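Local coordinates for protein CT_858 (Chlamydia trachomatis, PDB 3DOR) that probably acts as a secreted serine-type endopeptidase, with a PDZ domain and an S41-family peptidase region in one chain, at residues 403-407 and 442-448. Residues are numbered along the deposited sequence.
Sequences EGYTV and FEKIHPH
The phenol ring of Y405 takes F442 over one face, Y405 CE2 to F442 CE2 3.7 Å, the two rings oblique with planes at 40° and centroids 5.2 Å apart. Within the S41 peptidase region, this joins the tight β-hairpin of strands 401-402 and 405-406 to the short strand 444-445, which runs antiparallel to strand 361-368. The hairpin turns at E403 and G404, both with positive phi (53/40 and 105/-30); at G404 a CB would collide with the preceding carbonyl O, so glycine suits the corner. Beyond it the backbone is extended, as it is from K444 through H448, and the two segments meet mainly through side chains, with the CA atoms of T406 and H448 6.6 Å apart. Y405 bridges the gap because its t rotamer (chi1 -163°) carries the hydroxyl across to the backbone: H446 N donates to Y405 OH at 2.9 Å, nearly linear at 169°. Tyrosine thus offers an apolar ring and a polar tip at once. I445, whose side chain also packs on L353 of helix 346-354, brings CG1 within 4.3 Å of Y405 CE1. F442, in the m rotamer, is backed by V411 of helix 409-428 and L363. The H446 ring sets CD2 3.6 Å from Y405 OH, while its NE2 is hydrogen-bonded to Y414. At the other end H448, its ND1 engaged by the backbone of V451, places CD2 3.7 Å from T406 OG1. One water completes the junction, donating to G404 O at 2.7 Å and lying 3.2 Å from H448 NE2.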
loop_
_atom_site.group_PDB
_atom_site.type_symbol
_atom_site.label_atom_id
_atom_site.label_comp_id
_atom_site.label_asym_id
_atom_site.label_seq_id
_atom_site.Cartn_x
_atom_site.Cartn_y
_atom_site.Cartn_z
ATOM N N GLU B 403 18.243 2.961 7.813
ATOM C CA GLU B 403 17.892 4.366 7.650
ATOM C C GLU B 403 18.840 5.262 8.436
ATOM O O GLU B 403 18.433 6.252 9.052
ATOM C CB GLU B 403 16.433 4.609 8.050
ATOM C CG GLU B 403 15.467 3.923 7.089
ATOM C CD GLU B 403 14.013 4.267 7.348
ATOM O OE1 GLU B 403 13.661 5.470 7.305
ATOM O OE2 GLU B 403 13.221 3.329 7.583
ATOM N N GLY B 404 20.118 4.892 8.398
ATOM C CA GLY B 404 21.142 5.652 9.078
ATOM C C GLY B 404 21.639 5.006 10.351
ATOM O O GLY B 404 22.795 5.199 10.731
ATOM N N TYR B 405 20.784 4.241 11.026
ATOM C CA TYR B 405 21.205 3.618 12.275
ATOM C C TYR B 405 22.140 2.440 12.034
ATOM O O TYR B 405 21.797 1.491 11.326
ATOM C CB TYR B 405 20.001 3.168 13.094
ATOM C CG TYR B 405 20.346 2.903 14.541
ATOM C CD1 TYR B 405 20.343 3.936 15.477
ATOM C CD2 TYR B 405 20.681 1.622 14.973
ATOM C CE1 TYR B 405 20.661 3.700 16.816
ATOM C CE2 TYR B 405 21.004 1.371 16.316
ATOM C CZ TYR B 405 20.992 2.416 17.228
ATOM O OH TYR B 405 21.315 2.176 18.542
ATOM N N THR B 406 23.320 2.508 12.640
ATOM C CA THR B 406 24.341 1.481 12.473
ATOM C C THR B 406 23.891 0.089 12.902
ATOM O O THR B 406 23.414 -0.094 14.023
ATOM C CB THR B 406 25.619 1.854 13.255
ATOM O OG1 THR B 406 26.060 3.165 12.860
ATOM C CG2 THR B 406 26.724 0.833 12.973
ATOM N N VAL B 407 24.042 -0.889 12.009
ATOM C CA VAL B 407 23.648 -2.262 12.315
ATOM C C VAL B 407 24.747 -3.009 13.068
ATOM O O VAL B 407 25.921 -2.972 12.692
ATOM C CB VAL B 407 23.250 -3.046 11.038
ATOM C CG1 VAL B 407 23.119 -4.543 11.344
ATOM C CG2 VAL B 407 21.915 -2.510 10.511
ATOM N N PHE B 442 14.699 -1.939 20.263
ATOM C CA PHE B 442 15.798 -1.081 20.727
ATOM C C PHE B 442 15.529 -0.490 22.114
ATOM O O PHE B 442 14.735 0.446 22.272
ATOM C CB PHE B 442 16.045 0.075 19.746
ATOM C CG PHE B 442 16.542 -0.358 18.390
ATOM C CD1 PHE B 442 16.389 -1.671 17.957
ATOM C CD2 PHE B 442 17.113 0.572 17.519
ATOM C CE1 PHE B 442 16.793 -2.058 16.676
ATOM C CE2 PHE B 442 17.519 0.197 16.236
ATOM C CZ PHE B 442 17.359 -1.122 15.811
ATOM N N GLU B 443 16.202 -1.035 23.118
ATOM C CA GLU B 443 16.046 -0.562 24.482
ATOM C C GLU B 443 16.707 0.792 24.629
ATOM O O GLU B 443 16.274 1.643 25.412
ATOM C CB GLU B 443 16.699 -1.542 25.442
ATOM C CG GLU B 443 16.067 -2.907 25.385
ATOM C CD GLU B 443 15.611 -3.374 26.743
ATOM O OE1 GLU B 443 16.487 -3.615 27.602
ATOM O OE2 GLU B 443 14.379 -3.491 26.950
ATOM N N LYS B 444 17.770 0.995 23.866
ATOM C CA LYS B 444 18.474 2.255 23.950
ATOM C C LYS B 444 19.212 2.560 22.674
ATOM O O LYS B 444 19.468 1.677 21.855
ATOM C CB LYS B 444 19.459 2.234 25.125
ATOM C CG LYS B 444 20.465 1.097 25.070
ATOM C CD LYS B 444 21.328 1.038 26.330
ATOM C CE LYS B 444 20.507 0.712 27.563
ATOM N NZ LYS B 444 21.364 0.448 28.761
ATOM N N ILE B 445 19.512 3.836 22.503
ATOM C CA ILE B 445 20.264 4.287 21.360
ATOM C C ILE B 445 21.720 4.129 21.730
ATOM O O ILE B 445 22.146 4.533 22.811
ATOM C CB ILE B 445 19.962 5.760 21.041
ATOM C CG1 ILE B 445 18.764 5.821 20.090
ATOM C CG2 ILE B 445 21.184 6.421 20.430
ATOM C CD1 ILE B 445 17.852 6.949 20.353
ATOM N N HIS B 446 22.474 3.507 20.839
ATOM C CA HIS B 446 23.894 3.309 21.055
ATOM C C HIS B 446 24.601 4.325 20.190
ATOM O O HIS B 446 24.189 4.575 19.064
ATOM C CB HIS B 446 24.264 1.877 20.680
ATOM C CG HIS B 446 23.573 0.863 21.532
ATOM N ND1 HIS B 446 24.037 0.503 22.781
ATOM C CD2 HIS B 446 22.394 0.215 21.368
ATOM C CE1 HIS B 446 23.172 -0.320 23.346
ATOM N NE2 HIS B 446 22.166 -0.509 22.510
ATOM N N PRO B 447 25.668 4.941 20.713
ATOM C CA PRO B 447 26.411 5.948 19.951
ATOM C C PRO B 447 26.955 5.472 18.616
ATOM O O PRO B 447 27.466 4.357 18.504
ATOM C CB PRO B 447 27.507 6.393 20.923
ATOM C CG PRO B 447 27.616 5.261 21.902
ATOM C CD PRO B 447 26.218 4.774 22.070
ATOM N N HIS B 448 26.812 6.323 17.604
ATOM C CA HIS B 448 27.294 6.036 16.259
ATOM C C HIS B 448 28.772 5.698 16.444
ATOM O O HIS B 448 29.445 6.282 17.287
ATOM C CB HIS B 448 27.115 7.278 15.379
ATOM C CG HIS B 448 27.430 7.062 13.932
ATOM N ND1 HIS B 448 28.712 7.130 13.429
ATOM C CD2 HIS B 448 26.626 6.801 12.872
ATOM C CE1 HIS B 448 28.682 6.924 12.122
ATOM N NE2 HIS B 448 27.427 6.723 11.761
HETATM O O HOH W 1 25.088 6.063 9.704
#